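Local structure of Plm1 (Streptomyces sp. HK803, 4HXY) at residues L113-G118 / E158-V163; P419-S424 / P428-F433; D69-L74 / A286-E291. The protein probably uses NADPH to reduce the beta-keto group of the growing polyketide chain, as the ketoreductase of the first module of phoslactomycin biosynthesis. All coordinates share one frame; numbering follows the deposited sequence.

Contact 1 (L113-G118 / E158-V163); sequences LGRVAG and EDQLAV
R115 and Q160 meet as two long polar side chains that cross at about a right angle, and the contact is close where the methylenes of R115 cross the amide of Q160 and slack where the guanidinium reaches its oxygen. CG of R115 lies 3.6 Å from NE2 of Q160, and CD of R115 3.5 Å from OE1 of Q160. The chain of R115 bends at chi3 (-80°), and beyond the bend the guanidinium is turned with NH1 facing the amide oxygen. There NH1 of R115 gives OE1 of Q160 a weak hydrogen bond, long at 3.4 Å but nearly straight (164°). The oxygen sits at the guanidinium edge, in its plane, although the two planar groups are turned 41° apart. The pair spans helix 105-120 and the start of strand 160-164, elements of the Rossmann-like half that precedes the NADPH-binding half in ketoreductases of this type. OE1 of Q160 is also hydrogen-bonded by NH1 of R171, on the neighbouring antiparallel strand 167-175, so two arginines converge on one neutral oxygen. R115 is buried, with A340 of helix 333-351 against its side chain, whereas Q160, on the strand side, is partly exposed.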
loop_
_atom_site.group_PDB
_atom_site.type_symbol
_atom_site.label_atom_id
_atom_site.label_comp_id
_atom_site.label_asym_id
_atom_site.label_seq_id
_atom_site.Cartn_x
_atom_site.Cartn_y
_atom_site.Cartn_z
ATOM N N LEU A 113 -5.123 -6.028 0.010
ATOM C CA LEU A 113 -5.788 -7.105 -0.690
ATOM C C LEU A 113 -7.292 -7.139 -0.427
ATOM O O LEU A 113 -8.083 -7.353 -1.342
ATOM C CB LEU A 113 -5.150 -8.448 -0.314
ATOM C CG LEU A 113 -5.626 -9.597 -1.189
ATOM C CD1 LEU A 113 -4.412 -10.500 -1.537
ATOM C CD2 LEU A 113 -6.736 -10.356 -0.511
ATOM N N GLY A 114 -7.680 -6.924 0.822
ATOM C CA GLY A 114 -9.076 -6.971 1.230
ATOM C C GLY A 114 -9.942 -5.958 0.507
ATOM O O GLY A 114 -11.056 -6.258 0.106
ATOM N N ARG A 115 -9.425 -4.751 0.311
ATOM C CA ARG A 115 -10.135 -3.767 -0.509
ATOM C C ARG A 115 -10.405 -4.254 -1.938
ATOM O O ARG A 115 -11.481 -4.018 -2.487
ATOM C CB ARG A 115 -9.387 -2.432 -0.538
ATOM C CG ARG A 115 -9.503 -1.639 0.782
ATOM C CD ARG A 115 -8.837 -0.263 0.707
ATOM N NE ARG A 115 -7.375 -0.346 0.870
ATOM C CZ ARG A 115 -6.733 -0.252 2.025
ATOM N NH1 ARG A 115 -7.380 -0.025 3.165
ATOM N NH2 ARG A 115 -5.421 -0.358 2.054
ATOM N N VAL A 116 -9.437 -4.936 -2.532
ATOM C CA VAL A 116 -9.623 -5.539 -3.844
ATOM C C VAL A 116 -10.691 -6.659 -3.787
ATOM O O VAL A 116 -11.514 -6.773 -4.693
ATOM C CB VAL A 116 -8.294 -6.034 -4.402
ATOM C CG1 VAL A 116 -8.513 -6.729 -5.738
ATOM C CG2 VAL A 116 -7.323 -4.852 -4.556
ATOM N N ALA A 117 -10.696 -7.445 -2.716
ATOM C CA ALA A 117 -11.745 -8.456 -2.514
ATOM C C ALA A 117 -13.146 -7.830 -2.525
ATOM O O ALA A 117 -14.077 -8.381 -3.126
ATOM C CB ALA A 117 -11.491 -9.250 -1.233
ATOM N N GLY A 118 -13.290 -6.665 -1.891
ATOM C CA GLY A 118 -14.556 -5.930 -1.894
ATOM C C GLY A 118 -15.001 -5.568 -3.297
ATOM O O GLY A 118 -16.211 -5.595 -3.602
ATOM N N GLU A 158 -20.603 0.086 6.849
ATOM C CA GLU A 158 -19.173 0.333 6.987
ATOM C C GLU A 158 -18.430 -0.984 6.764
ATOM O O GLU A 158 -18.900 -2.036 7.214
ATOM C CB GLU A 158 -18.875 0.917 8.374
ATOM C CG GLU A 158 -19.568 2.272 8.659
ATOM C CD GLU A 158 -19.075 3.413 7.792
ATOM O OE1 GLU A 158 -17.990 3.299 7.173
ATOM O OE2 GLU A 158 -19.761 4.456 7.745
ATOM N N ASP A 159 -17.301 -0.937 6.049
ATOM C CA ASP A 159 -16.525 -2.148 5.758
ATOM C C ASP A 159 -15.010 -1.990 5.960
ATOM O O ASP A 159 -14.253 -2.911 5.657
ATOM C CB ASP A 159 -16.823 -2.614 4.324
ATOM C CG ASP A 159 -16.402 -1.584 3.255
ATOM O OD1 ASP A 159 -15.974 -0.453 3.608
ATOM O OD2 ASP A 159 -16.493 -1.941 2.057
ATOM N N GLN A 160 -14.585 -0.830 6.456
ATOM C CA GLN A 160 -13.179 -0.585 6.801
ATOM C C GLN A 160 -13.151 0.055 8.181
ATOM O O GLN A 160 -13.259 1.278 8.330
ATOM C CB GLN A 160 -12.480 0.270 5.745
ATOM C CG GLN A 160 -12.397 -0.465 4.396
ATOM C CD GLN A 160 -11.669 0.295 3.314
ATOM O OE1 GLN A 160 -10.596 0.839 3.545
ATOM N NE2 GLN A 160 -12.208 0.262 2.098
ATOM N N LEU A 161 -12.990 -0.793 9.183
ATOM C CA LEU A 161 -13.206 -0.406 10.575
ATOM C C LEU A 161 -11.997 -0.698 11.441
ATOM O O LEU A 161 -11.207 -1.621 11.173
ATOM C CB LEU A 161 -14.419 -1.163 11.134
ATOM C CG LEU A 161 -15.763 -0.844 10.472
ATOM C CD1 LEU A 161 -16.772 -1.891 10.832
ATOM C CD2 LEU A 161 -16.234 0.573 10.875
ATOM N N ALA A 162 -11.890 0.054 12.534
ATOM C CA ALA A 162 -10.888 -0.190 13.540
ATOM C C ALA A 162 -11.509 -0.019 14.913
ATOM O O ALA A 162 -12.342 0.864 15.130
ATOM C CB ALA A 162 -9.692 0.761 13.357
ATOM N N VAL A 163 -11.097 -0.877 15.835
ATOM C CA VAL A 163 -11.488 -0.762 17.247
ATOM C C VAL A 163 -10.321 -0.200 18.050
ATOM O O VAL A 163 -9.195 -0.696 17.977
ATOM C CB VAL A 163 -11.966 -2.114 17.840
ATOM C CG1 VAL A 163 -12.364 -1.908 19.301
ATOM C CG2 VAL A 163 -13.138 -2.658 17.046
#

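Contact 2 (P419-S424 / P428-F433); sequences PAFTAS and PLFGSF
An aromatic cluster near the C terminus of the ketoreductase, gathered where helix 414-421 ends and the chain turns back through a 3-10 segment, contains the T-shaped pair F421 and F430. The planes of the two rings are at 88°, their centroids 5.2 Å apart, and F430 supplies the edge while F421 supplies the face. CE2 of F430 is the leading atom: it stands 3.5 Å above the plane of the F421 ring, displaced from the ring centre toward the rim, over the CD2-CE2 side. Beside it CD2 of F430 makes a slightly longer approach, 4.0 Å to CD2 of F421, so the ring comes in along one C-C edge rather than by a single corner.

The two rings leave their backbones differently. F421, the last helical residue, has CG anti to its own backbone N (chi1 -176°), whereas in F430 CG is anti to the carbonyl carbon (chi1 -65°). One face of the F430 ring also receives CD2 of L429, the residue just before it. Around the pair, W327 and F417 each meet F430 edge to face, and W414 stacks on F433, so several aromatic side chains share the site. T422, the first residue to leave helical geometry, has its hydroxyl hydrogen-bonded to the carbonyl of L418, a link back to the last turn of the helix. The closest approach between the segments, off toward the rim of the F421 ring, is the 3.6 Å from CE2 of F421 to CE2 of F430.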
loop_
_atom_site.group_PDB
_atom_site.type_symbol
_atom_site.label_atom_id
_atom_site.label_comp_id
_atom_site.label_asym_id
_atom_site.label_seq_id
_atom_site.Cartn_x
_atom_site.Cartn_y
_atom_site.Cartn_z
ATOM N N PRO A 419 -18.947 7.131 -9.692
ATOM C CA PRO A 419 -19.902 6.149 -10.246
ATOM C C PRO A 419 -19.219 4.903 -10.799
ATOM O O PRO A 419 -19.796 3.793 -10.722
ATOM C CB PRO A 419 -20.645 6.922 -11.345
ATOM C CG PRO A 419 -20.389 8.384 -11.044
ATOM C CD PRO A 419 -19.055 8.454 -10.348
ATOM N N ALA A 420 -18.004 5.040 -11.332
ATOM C CA ALA A 420 -17.282 3.868 -11.810
ATOM C C ALA A 420 -16.817 3.001 -10.641
ATOM O O ALA A 420 -17.007 1.783 -10.643
ATOM C CB ALA A 420 -16.096 4.274 -12.722
ATOM N N PHE A 421 -16.244 3.635 -9.619
ATOM C CA PHE A 421 -15.677 2.898 -8.476
ATOM C C PHE A 421 -16.732 2.162 -7.662
ATOM O O PHE A 421 -16.482 1.050 -7.158
ATOM C CB PHE A 421 -14.890 3.861 -7.559
ATOM C CG PHE A 421 -14.212 3.164 -6.425
ATOM C CD1 PHE A 421 -12.979 2.575 -6.626
ATOM C CD2 PHE A 421 -14.810 3.052 -5.191
ATOM C CE1 PHE A 421 -12.334 1.894 -5.598
ATOM C CE2 PHE A 421 -14.149 2.352 -4.149
ATOM C CZ PHE A 421 -12.911 1.804 -4.376
ATOM N N THR A 422 -17.924 2.762 -7.581
ATOM C CA THR A 422 -19.016 2.247 -6.773
ATOM C C THR A 422 -20.095 1.534 -7.585
ATOM O O THR A 422 -21.158 1.223 -7.046
ATOM C CB THR A 422 -19.674 3.358 -5.929
ATOM O OG1 THR A 422 -20.326 4.323 -6.788
ATOM C CG2 THR A 422 -18.616 4.052 -5.047
ATOM N N ALA A 423 -19.832 1.247 -8.855
ATOM C CA ALA A 423 -20.890 0.654 -9.709
ATOM C C ALA A 423 -21.442 -0.656 -9.161
ATOM O O ALA A 423 -22.646 -0.892 -9.189
ATOM C CB ALA A 423 -20.387 0.429 -11.124
ATOM N N SER A 424 -20.543 -1.508 -8.664
ATOM C CA SER A 424 -20.929 -2.819 -8.182
ATOM C C SER A 424 -21.019 -2.896 -6.665
ATOM O O SER A 424 -21.511 -3.890 -6.140
ATOM C CB SER A 424 -19.947 -3.878 -8.692
ATOM O OG SER A 424 -19.876 -3.929 -10.103
ATOM N N PRO A 428 -18.352 3.780 1.513
ATOM C CA PRO A 428 -18.385 4.918 2.433
ATOM C C PRO A 428 -17.037 5.646 2.552
ATOM O O PRO A 428 -16.978 6.718 3.142
ATOM C CB PRO A 428 -18.793 4.280 3.756
ATOM C CG PRO A 428 -18.382 2.875 3.652
ATOM C CD PRO A 428 -18.552 2.499 2.201
ATOM N N LEU A 429 -15.977 5.053 1.993
ATOM C CA LEU A 429 -14.641 5.653 2.016
ATOM C C LEU A 429 -14.619 7.065 1.434
ATOM O O LEU A 429 -13.865 7.913 1.922
ATOM C CB LEU A 429 -13.667 4.754 1.241
ATOM C CG LEU A 429 -12.197 5.168 1.243
ATOM C CD1 LEU A 429 -11.556 4.983 2.620
ATOM C CD2 LEU A 429 -11.428 4.382 0.187
ATOM N N PHE A 430 -15.433 7.315 0.403
ATOM C CA PHE A 430 -15.392 8.567 -0.329
ATOM C C PHE A 430 -16.559 9.497 -0.015
ATOM O O PHE A 430 -16.891 10.373 -0.814
ATOM C CB PHE A 430 -15.386 8.268 -1.819
ATOM C CG PHE A 430 -14.177 7.549 -2.286
ATOM C CD1 PHE A 430 -12.946 8.179 -2.247
ATOM C CD2 PHE A 430 -14.249 6.251 -2.777
ATOM C CE1 PHE A 430 -11.810 7.540 -2.690
ATOM C CE2 PHE A 430 -13.099 5.614 -3.221
ATOM C CZ PHE A 430 -11.892 6.261 -3.173
ATOM N N GLY A 431 -17.150 9.345 1.168
ATOM C CA GLY A 431 -18.265 10.216 1.573
ATOM C C GLY A 431 -18.074 11.713 1.353
ATOM O O GLY A 431 -19.015 12.425 0.992
ATOM N N SER A 432 -16.845 12.200 1.530
ATOM C CA SER A 432 -16.565 13.630 1.431
ATOM C C SER A 432 -16.599 14.162 -0.016
ATOM O O SER A 432 -16.589 15.376 -0.236
ATOM C CB SER A 432 -15.220 13.947 2.075
ATOM O OG SER A 432 -14.141 13.424 1.318
ATOM N N PHE A 433 -16.668 13.252 -0.984
ATOM C CA PHE A 433 -16.764 13.594 -2.409
ATOM C C PHE A 433 -18.167 13.364 -2.988
ATOM O O PHE A 433 -18.398 13.585 -4.178
ATOM C CB PHE A 433 -15.692 12.826 -3.203
ATOM C CG PHE A 433 -14.307 13.083 -2.694
ATOM C CD1 PHE A 433 -13.637 14.262 -3.026
ATOM C CD2 PHE A 433 -13.702 12.199 -1.829
ATOM C CE1 PHE A 433 -12.380 14.528 -2.513
ATOM C CE2 PHE A 433 -12.452 12.456 -1.308
ATOM C CZ PHE A 433 -11.782 13.611 -1.657
#

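Contact 3 (D69-L74 / A286-E291); sequences DLLAAL and AETGAE
The helical backbone of 69-74 passes the loop that leads into helix 290-310, coming nearest where the CA atoms of L71 and A290 are 7.3 Å apart. Across that interval a single side chain does most of the touching. L71 points toward the loop with CG anti to its backbone N (chi1 -176°), and its two methyls reach the peptide backbone ahead of the helix. CD2 of L71 lies 3.4 Å from the carbonyl O of T288 and 3.7 Å from C of G289, while CD1 of L71 is 3.6 Å from the same T288 oxygen. The two methyls of L71 thus rest on polar backbone, and the approach to the T288 side chain is longer, 4.4 Å from CD1 of L71 to CB of T288.

That carbonyl oxygen is not left to apolar neighbours, for H75 NE2 hydrogen-bonds to it from the next turn of the same helix as L71. The hydroxyl of T288 is separately hydrogen-bonded to the carbonyl O of R284. G289 occupies the N-cap position, so the leucine packs at the very start of helix 290-310, and A290 lies at the exposed margin.

Helix 67-77 thus has neighbours on more than one flank: L71 touches L293 of helix 290-310 and, like L74, I285; L70 and L74 pack on L113 of helix 105-120 and on W125 of strand 125-131.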
loop_
_atom_site.group_PDB
_atom_site.type_symbol
_atom_site.label_atom_id
_atom_site.label_comp_id
_atom_site.label_asym_id
_atom_site.label_seq_id
_atom_site.Cartn_x
_atom_site.Cartn_y
_atom_site.Cartn_z
ATOM N N ASP A 69 -2.565 -14.976 3.934
ATOM C CA ASP A 69 -3.521 -15.644 4.813
ATOM C C ASP A 69 -4.940 -15.365 4.347
ATOM O O ASP A 69 -5.805 -16.261 4.334
ATOM C CB ASP A 69 -3.362 -15.173 6.259
ATOM C CG ASP A 69 -1.987 -15.458 6.840
ATOM O OD1 ASP A 69 -1.388 -16.516 6.518
ATOM O OD2 ASP A 69 -1.517 -14.617 7.647
ATOM N N LEU A 70 -5.204 -14.116 3.970
ATOM C CA LEU A 70 -6.528 -13.759 3.469
ATOM C C LEU A 70 -6.754 -14.392 2.093
ATOM O O LEU A 70 -7.852 -14.846 1.780
ATOM C CB LEU A 70 -6.689 -12.227 3.415
ATOM C CG LEU A 70 -8.015 -11.709 2.829
ATOM C CD1 LEU A 70 -9.220 -12.282 3.559
ATOM C CD2 LEU A 70 -8.034 -10.174 2.894
ATOM N N LEU A 71 -5.718 -14.422 1.262
ATOM C CA LEU A 71 -5.805 -15.057 -0.053
ATOM C C LEU A 71 -6.222 -16.521 0.113
ATOM O O LEU A 71 -7.125 -16.994 -0.569
ATOM C CB LEU A 71 -4.468 -14.997 -0.800
ATOM C CG LEU A 71 -4.496 -15.560 -2.232
ATOM C CD1 LEU A 71 -5.263 -14.648 -3.179
ATOM C CD2 LEU A 71 -3.097 -15.787 -2.801
ATOM N N ALA A 72 -5.567 -17.220 1.031
ATOM C CA ALA A 72 -5.895 -18.616 1.287
ATOM C C ALA A 72 -7.346 -18.816 1.741
ATOM O O ALA A 72 -8.003 -19.750 1.289
ATOM C CB ALA A 72 -4.948 -19.227 2.309
ATOM N N ALA A 73 -7.831 -17.946 2.621
ATOM C CA ALA A 73 -9.213 -18.024 3.091
ATOM C C ALA A 73 -10.193 -17.804 1.958
ATOM O O ALA A 73 -11.211 -18.489 1.861
ATOM C CB ALA A 73 -9.451 -17.005 4.208
ATOM N N LEU A 74 -9.911 -16.850 1.075
ATOM C CA LEU A 74 -10.814 -16.575 -0.028
ATOM C C LEU A 74 -10.841 -17.757 -0.992
ATOM O O LEU A 74 -11.876 -18.045 -1.569
ATOM C CB LEU A 74 -10.410 -15.267 -0.758
ATOM C CG LEU A 74 -10.682 -14.020 0.081
ATOM C CD1 LEU A 74 -9.985 -12.779 -0.499
ATOM C CD2 LEU A 74 -12.222 -13.776 0.261
ATOM N N ALA A 286 -9.230 -14.841 -7.658
ATOM C CA ALA A 286 -9.578 -16.233 -7.969
ATOM C C ALA A 286 -8.502 -16.960 -8.779
ATOM O O ALA A 286 -8.433 -18.192 -8.719
ATOM C CB ALA A 286 -10.907 -16.310 -8.707
ATOM N N GLU A 287 -7.708 -16.206 -9.543
ATOM C CA GLU A 287 -6.663 -16.755 -10.381
ATOM C C GLU A 287 -5.260 -16.550 -9.792
ATOM O O GLU A 287 -4.284 -16.944 -10.421
ATOM C CB GLU A 287 -6.702 -16.113 -11.774
ATOM C CG GLU A 287 -7.775 -16.669 -12.721
ATOM C CD GLU A 287 -9.186 -16.504 -12.233
ATOM O OE1 GLU A 287 -9.824 -17.531 -11.898
ATOM O OE2 GLU A 287 -9.676 -15.353 -12.197
ATOM N N THR A 288 -5.168 -15.934 -8.620
ATOM C CA THR A 288 -3.876 -15.650 -7.973
ATOM C C THR A 288 -3.520 -16.695 -6.917
ATOM O O THR A 288 -4.200 -16.805 -5.903
ATOM C CB THR A 288 -3.882 -14.269 -7.290
ATOM O OG1 THR A 288 -4.199 -13.254 -8.241
ATOM C CG2 THR A 288 -2.504 -13.955 -6.729
ATOM N N GLY A 289 -2.447 -17.456 -7.133
ATOM C CA GLY A 289 -1.949 -18.367 -6.109
ATOM C C GLY A 289 -0.971 -17.683 -5.172
ATOM O O GLY A 289 -0.504 -16.580 -5.487
ATOM N N ALA A 290 -0.642 -18.342 -4.063
ATOM C CA ALA A 290 0.272 -17.792 -3.062
ATOM C C ALA A 290 1.627 -17.456 -3.662
ATOM O O ALA A 290 2.238 -16.434 -3.306
ATOM C CB ALA A 290 0.457 -18.749 -1.868
ATOM N N GLU A 291 2.128 -18.332 -4.530
ATOM C CA GLU A 291 3.446 -18.102 -5.133
ATOM C C GLU A 291 3.453 -16.849 -6.034
ATOM O O GLU A 291 4.380 -16.012 -5.986
ATOM C CB GLU A 291 3.901 -19.346 -5.890
ATOM C CG GLU A 291 5.308 -19.220 -6.438
ATOM C CD GLU A 291 5.814 -20.467 -7.134
ATOM O OE1 GLU A 291 5.085 -21.496 -7.196
ATOM O OE2 GLU A 291 6.972 -20.403 -7.621
#

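From the N terminus, the chain first reaches helix 67-77, whose partner in contact 3 comes more than two hundred residues later, so contact 3 closes a long loop that joins the N-terminal half to the NADPH-binding KR region. Contact 1 is nested within that loop, linking helix 105-120 to strand 160-164 inside the N-terminal half. The two also touch directly, for A117 of contact 1 packs on L74 of contact 3. Contact 2 follows in series, a short local closure that folds the chain after helix 414-421 back onto that helix, beside strand 167-175. It meets contact 1 through P428, packed against E158 and D159, but stays clear of contact 3, with nearest atoms about 15 Å apart.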